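Local coordinates for protein Sso-CP2 metallo-carboxypetidase (Sulfolobus solfataricus, PDB 4MMO) that probably works as a zinc-dependent metallo-carboxypeptidase of the M20 family, trimming peptides from their C-terminal end, at residues 23-28 / 50-55; 68-73 / 131-136. All coordinates share one frame; numbering follows the deposited sequence.

Interaction 1. Residues 23-28 / 50-55. With SO4 (sulfate ion), chain E.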
loop_
_atom_site.group_PDB
_atom_site.type_symbol
_atom_site.label_atom_id
_atom_site.label_comp_id
_atom_site.label_asym_id
_atom_site.label_seq_id
_atom_site.Cartn_x
_atom_site.Cartn_y
_atom_site.Cartn_z
ATOM N N GLY A 23 -9.906 26.255 -7.759
ATOM C CA GLY A 23 -9.902 27.653 -7.367
ATOM C C GLY A 23 -8.611 28.387 -7.677
ATOM O O GLY A 23 -8.490 29.579 -7.389
ATOM N N ILE A 24 -7.654 27.680 -8.270
ATOM C CA ILE A 24 -6.355 28.253 -8.601
ATOM C C ILE A 24 -6.464 29.533 -9.425
ATOM O O ILE A 24 -5.912 30.564 -9.045
ATOM C CB ILE A 24 -5.478 27.229 -9.361
ATOM C CG1 ILE A 24 -5.040 26.103 -8.422
ATOM C CG2 ILE A 24 -4.249 27.901 -9.987
ATOM C CD1 ILE A 24 -4.081 26.537 -7.297
ATOM N N ASP A 25 -7.169 29.470 -10.550
ATOM C CA ASP A 25 -7.220 30.600 -11.475
ATOM C C ASP A 25 -7.926 31.816 -10.876
ATOM O O ASP A 25 -7.502 32.952 -11.090
ATOM C CB ASP A 25 -7.893 30.192 -12.787
ATOM C CG ASP A 25 -7.061 29.208 -13.585
ATOM O OD1 ASP A 25 -5.818 29.342 -13.584
ATOM O OD2 ASP A 25 -7.647 28.300 -14.213
ATOM N N GLU A 26 -8.998 31.577 -10.128
ATOM C CA GLU A 26 -9.718 32.664 -9.468
ATOM C C GLU A 26 -8.813 33.363 -8.458
ATOM O O GLU A 26 -8.745 34.591 -8.414
ATOM C CB GLU A 26 -10.965 32.133 -8.757
ATOM N N THR A 27 -8.120 32.565 -7.652
ATOM C CA THR A 27 -7.240 33.092 -6.620
ATOM C C THR A 27 -6.131 33.939 -7.230
ATOM O O THR A 27 -5.872 35.046 -6.767
ATOM C CB THR A 27 -6.635 31.956 -5.791
ATOM O OG1 THR A 27 -7.694 31.201 -5.191
ATOM C CG2 THR A 27 -5.714 32.506 -4.694
ATOM N N ALA A 28 -5.492 33.425 -8.277
ATOM C CA ALA A 28 -4.429 34.155 -8.958
ATOM C C ALA A 28 -4.933 35.488 -9.502
ATOM O O ALA A 28 -4.219 36.488 -9.470
ATOM C CB ALA A 28 -3.843 33.315 -10.082
ATOM N N GLY A 50 1.772 25.257 -16.433
ATOM C CA GLY A 50 0.743 24.898 -15.471
ATOM C C GLY A 50 0.082 26.128 -14.872
ATOM O O GLY A 50 -0.293 27.057 -15.589
ATOM N N HIS A 51 -0.052 26.143 -13.550
ATOM C CA HIS A 51 -0.720 27.245 -12.866
ATOM C C HIS A 51 0.037 28.557 -13.074
ATOM O O HIS A 51 1.261 28.559 -13.208
ATOM C CB HIS A 51 -0.866 26.922 -11.381
ATOM C CG HIS A 51 -1.591 25.637 -11.119
ATOM N ND1 HIS A 51 -2.549 25.140 -11.975
ATOM C CD2 HIS A 51 -1.493 24.747 -10.103
ATOM C CE1 HIS A 51 -3.015 24.000 -11.495
ATOM N NE2 HIS A 51 -2.393 23.740 -10.362
ATOM N N PRO A 52 -0.693 29.682 -13.115
ATOM C CA PRO A 52 -0.068 30.958 -13.468
ATOM C C PRO A 52 0.700 31.587 -12.312
ATOM O O PRO A 52 0.493 31.229 -11.152
ATOM C CB PRO A 52 -1.266 31.833 -13.833
ATOM C CG PRO A 52 -2.352 31.333 -12.952
ATOM C CD PRO A 52 -2.122 29.846 -12.796
ATOM N N VAL A 53 1.577 32.526 -12.650
ATOM C CA VAL A 53 2.380 33.248 -11.674
ATOM C C VAL A 53 1.940 34.707 -11.638
ATOM O O VAL A 53 1.747 35.330 -12.683
ATOM C CB VAL A 53 3.885 33.161 -12.042
ATOM C CG1 VAL A 53 4.705 34.204 -11.303
ATOM C CG2 VAL A 53 4.419 31.771 -11.748
ATOM N N VAL A 54 1.776 35.248 -10.435
ATOM C CA VAL A 54 1.505 36.672 -10.275
ATOM C C VAL A 54 2.816 37.408 -10.046
ATOM O O VAL A 54 3.573 37.072 -9.135
ATOM C CB VAL A 54 0.571 36.956 -9.091
ATOM C CG1 VAL A 54 0.210 38.438 -9.053
ATOM C CG2 VAL A 54 -0.682 36.105 -9.178
ATOM N N TYR A 55 3.072 38.411 -10.878
ATOM C CA TYR A 55 4.290 39.196 -10.791
ATOM C C TYR A 55 3.971 40.681 -10.704
ATOM O O TYR A 55 3.008 41.154 -11.304
ATOM C CB TYR A 55 5.191 38.933 -11.998
ATOM C CG TYR A 55 6.434 39.789 -12.005
ATOM C CD1 TYR A 55 7.534 39.454 -11.226
ATOM C CD2 TYR A 55 6.507 40.939 -12.779
ATOM C CE1 TYR A 55 8.672 40.233 -11.224
ATOM C CE2 TYR A 55 7.643 41.727 -12.783
ATOM C CZ TYR A 55 8.723 41.370 -12.000
ATOM O OH TYR A 55 9.862 42.147 -11.993
HETATM S S SO4 E . -10.082 27.433 -11.325
HETATM O O1 SO4 E . -10.704 27.158 -12.619
HETATM O O2 SO4 E . -10.376 28.809 -10.926
HETATM O O3 SO4 E . -10.614 26.513 -10.321
HETATM O O4 SO4 E . -8.635 27.251 -11.436
HETATM O O HOH W 1 -4.077 26.948 -13.913
#
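The N-terminal turn of helix 24-39 packs here against the run-in to strand 53-58, near the edge of the six-stranded mixed sheet. Gly23 is the N-cap. Its backbone angles would press a CB against the carbonyl oxygen before it, so only glycine fits comfortably. Its own O takes two bonds from Thr27, one from the backbone N and one from OG1, and this fastens the first turn.

Three side chains of the second segment face the helix. The CG2 branch of Ile24, anti to the backbone N, lies over one face of the His51 ring. It sits 4.0 Å from the ring centroid and 26° off the normal, nearer the ring's border than its middle, a CH-pi contact. The two side chains run roughly perpendicular. The same CG2 is 4.0 Å from Pro52 CD. One turn on, Ala28 CB meets Pro52 CG at 3.8 Å and Val54 CG2 at 4.3 Å.

A water bridges the polar groups beside this packing. Water 1 donates to Asp25 OD1 at 3.0 Å and is also hydrogen-bonded to His51 ND1. His51 NE2 makes a weak hydrogen bond to Ser18 O.

A sulfate ion, probably a crystallisation additive, sits at the helix start. Gly23 N gives a bond to O3 at 2.7 Å. Asp25 N gives the straightest one, to O4 at 2.8 Å and 170°, and Glu26 N gives a longer one to O2 at 3.2 Å. Amides of the first turn thus grip the anion, and the positive end of the helix dipole probably favours it. No hydrogen bond runs directly between the segments, so the helix start is held on His51, Pro52 and Val54 by apolar packing, with one water bridge at its border.

Interaction 2. Residues 68-73 / 131-136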
loop_
_atom_site.group_PDB
_atom_site.type_symbol
_atom_site.label_atom_id
_atom_site.label_comp_id
_atom_site.label_asym_id
_atom_site.label_seq_id
_atom_site.Cartn_x
_atom_site.Cartn_y
_atom_site.Cartn_z
ATOM N N ILE A 68 10.689 39.068 -3.513
ATOM C CA ILE A 68 9.876 38.408 -2.494
ATOM C C ILE A 68 9.078 37.255 -3.104
ATOM O O ILE A 68 8.314 37.453 -4.042
ATOM C CB ILE A 68 8.913 39.404 -1.813
ATOM C CG1 ILE A 68 9.719 40.504 -1.115
ATOM C CG2 ILE A 68 7.999 38.681 -0.817
ATOM C CD1 ILE A 68 8.884 41.519 -0.356
ATOM N N TYR A 69 9.265 36.058 -2.553
ATOM C CA TYR A 69 8.579 34.859 -3.020
ATOM C C TYR A 69 7.526 34.398 -2.017
ATOM O O TYR A 69 7.789 34.304 -0.819
ATOM C CB TYR A 69 9.588 33.728 -3.270
ATOM C CG TYR A 69 8.960 32.360 -3.466
ATOM C CD1 TYR A 69 8.680 31.542 -2.380
ATOM C CD2 TYR A 69 8.653 31.886 -4.737
ATOM C CE1 TYR A 69 8.109 30.298 -2.547
ATOM C CE2 TYR A 69 8.078 30.633 -4.916
ATOM C CZ TYR A 69 7.809 29.846 -3.817
ATOM O OH TYR A 69 7.235 28.604 -3.977
ATOM N N ASN A 70 6.332 34.111 -2.526
ATOM C CA ASN A 70 5.282 33.460 -1.749
ATOM C C ASN A 70 4.474 32.561 -2.681
ATOM O O ASN A 70 4.670 32.596 -3.890
ATOM C CB ASN A 70 4.373 34.493 -1.081
ATOM C CG ASN A 70 5.045 35.202 0.082
ATOM O OD1 ASN A 70 5.437 36.363 -0.027
ATOM N ND2 ASN A 70 5.166 34.509 1.208
ATOM N N HIS A 71 3.580 31.748 -2.131
ATOM C CA HIS A 71 2.717 30.917 -2.969
ATOM C C HIS A 71 1.270 30.997 -2.513
ATOM O O HIS A 71 0.984 30.932 -1.316
ATOM C CB HIS A 71 3.204 29.468 -3.004
ATOM C CG HIS A 71 3.176 28.781 -1.673
ATOM N ND1 HIS A 71 2.040 28.213 -1.154
ATOM C CD2 HIS A 71 4.160 28.572 -0.766
ATOM C CE1 HIS A 71 2.321 27.675 0.026
ATOM N NE2 HIS A 71 3.597 27.880 0.281
ATOM N N TYR A 72 0.367 31.153 -3.479
ATOM C CA TYR A 72 -1.053 31.327 -3.184
ATOM C C TYR A 72 -1.813 30.002 -3.144
ATOM O O TYR A 72 -2.966 29.962 -2.722
ATOM C CB TYR A 72 -1.704 32.293 -4.182
ATOM C CG TYR A 72 -1.668 31.843 -5.627
ATOM C CD1 TYR A 72 -2.680 31.044 -6.156
ATOM C CD2 TYR A 72 -0.639 32.237 -6.468
ATOM C CE1 TYR A 72 -2.652 30.639 -7.478
ATOM C CE2 TYR A 72 -0.603 31.840 -7.793
ATOM C CZ TYR A 72 -1.611 31.038 -8.292
ATOM O OH TYR A 72 -1.573 30.645 -9.610
ATOM N N ASP A 73 -1.169 28.920 -3.570
ATOM C CA ASP A 73 -1.799 27.607 -3.517
ATOM C C ASP A 73 -1.669 27.015 -2.124
ATOM O O ASP A 73 -0.729 27.333 -1.396
ATOM C CB ASP A 73 -1.191 26.651 -4.553
ATOM C CG ASP A 73 0.281 26.361 -4.296
ATOM O OD1 ASP A 73 1.053 27.326 -4.143
ATOM O OD2 ASP A 73 0.666 25.173 -4.243
ATOM N N LEU A 131 7.748 41.131 -6.713
ATOM C CA LEU A 131 6.899 40.103 -6.122
ATOM C C LEU A 131 6.723 38.937 -7.082
ATOM O O LEU A 131 6.457 39.135 -8.266
ATOM C CB LEU A 131 5.523 40.677 -5.788
ATOM C CG LEU A 131 5.457 41.879 -4.847
ATOM C CD1 LEU A 131 4.007 42.320 -4.709
ATOM C CD2 LEU A 131 6.058 41.557 -3.485
ATOM N N LEU A 132 6.873 37.723 -6.565
ATOM C CA LEU A 132 6.689 36.523 -7.371
ATOM C C LEU A 132 5.881 35.493 -6.601
ATOM O O LEU A 132 6.403 34.814 -5.717
ATOM C CB LEU A 132 8.040 35.933 -7.785
ATOM C CG LEU A 132 7.986 34.866 -8.881
ATOM C CD1 LEU A 132 7.500 35.470 -10.174
ATOM C CD2 LEU A 132 9.346 34.221 -9.092
ATOM N N TYR A 133 4.599 35.397 -6.944
ATOM C CA TYR A 133 3.685 34.465 -6.299
ATOM C C TYR A 133 3.325 33.317 -7.242
ATOM O O TYR A 133 2.698 33.543 -8.280
ATOM C CB TYR A 133 2.408 35.192 -5.886
ATOM C CG TYR A 133 2.627 36.394 -4.995
ATOM C CD1 TYR A 133 3.660 36.420 -4.065
ATOM C CD2 TYR A 133 1.793 37.500 -5.078
ATOM C CE1 TYR A 133 3.852 37.513 -3.244
ATOM C CE2 TYR A 133 1.976 38.596 -4.266
ATOM C CZ TYR A 133 3.010 38.599 -3.348
ATOM O OH TYR A 133 3.198 39.693 -2.536
ATOM N N GLU A 134 3.719 32.094 -6.883
ATOM C CA GLU A 134 3.398 30.916 -7.691
ATOM C C GLU A 134 2.208 30.151 -7.113
ATOM O O GLU A 134 1.781 30.406 -5.984
ATOM C CB GLU A 134 4.607 29.982 -7.820
ATOM C CG GLU A 134 4.950 29.172 -6.562
ATOM C CD GLU A 134 5.610 27.838 -6.883
ATOM O OE1 GLU A 134 5.216 27.195 -7.880
ATOM O OE2 GLU A 134 6.525 27.429 -6.137
ATOM N N GLY A 135 1.698 29.198 -7.890
ATOM C CA GLY A 135 0.531 28.426 -7.501
ATOM C C GLY A 135 0.767 26.926 -7.484
ATOM O O GLY A 135 -0.193 26.157 -7.488
ATOM N N GLU A 136 2.032 26.507 -7.449
ATOM C CA GLU A 136 2.384 25.084 -7.507
ATOM C C GLU A 136 3.353 24.645 -6.411
ATOM O O GLU A 136 3.940 23.564 -6.497
ATOM C CB GLU A 136 3.013 24.756 -8.864
ATOM C CG GLU A 136 2.111 25.007 -10.055
ATOM C CD GLU A 136 2.798 24.716 -11.377
ATOM O OE1 GLU A 136 4.041 24.824 -11.443
ATOM O OE2 GLU A 136 2.094 24.381 -12.352
HETATM O O HOH W 2 4.024 38.925 -0.272
#
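Tyr69 leaves strand 65-71 with CG anti to the backbone N (chi1 167°). Its CB and CD2 lie 4.2 and 3.8 Å from Leu132 O. Farther out, CE2 lies 3.8 Å from Glu134 CG. At the tip, OH donates to Glu134 OE2 at 2.6 Å. The carboxylate oxygen lies at the ring edge, in plane, and accepts through its anti lone pair. Ser141 OG also bonds OE2. An alanine at Tyr69 removes the ring and the hydroxyl bond, and would probably leave the Glu134 carboxylate less firmly fixed.

These strands are parallel neighbours joined through helix 102-121, a beta-alpha-beta crossover. Leu132 N, Asn70 N, Glu134 N and Tyr72 N bond in turn to Ile68 O, Leu132 O, Asn70 O and Glu134 O. His71 shares the Tyr69 face and binds zinc with Asp104 and Glu163. Its ND1 donates to Asp73 O at 2.9 Å, in the ring plane, which, with zinc on NE2, helps fix the imidazole. On the other face, water 2 bridges Asn70 OD1 and Tyr133 OH, while Asn70 ND2 bonds to Asn105 OD1. Gly135 CA sits over the Tyr72 ring, 3.8 Å from its centroid; a CB there would clash with Tyr72 OH, which bonds to Pro52 O.

From the N terminus, interaction 1 closes first. Its loop runs through the rest of helix 24-39 and strand 43-46, then returns at 50-55. Interaction 2 opens later, at 68-73, and closes a longer loop that includes helix 102-121. The two are in series, neither nested nor crossing. Their centres are about 9 Å apart. Strand 128-134 lies between 53-58 and 65-71, antiparallel to the first and parallel to the second. Val54 N and Tyr133 O, 2.9 Å apart, join the pieces within the sheet. Pro52 O and Tyr72 OH, 2.6 Å apart, make a second probable hydrogen bond. Tyr72 also packs on Thr27 and Ala28, joining helix 24-39 to the strand ends near the zinc site.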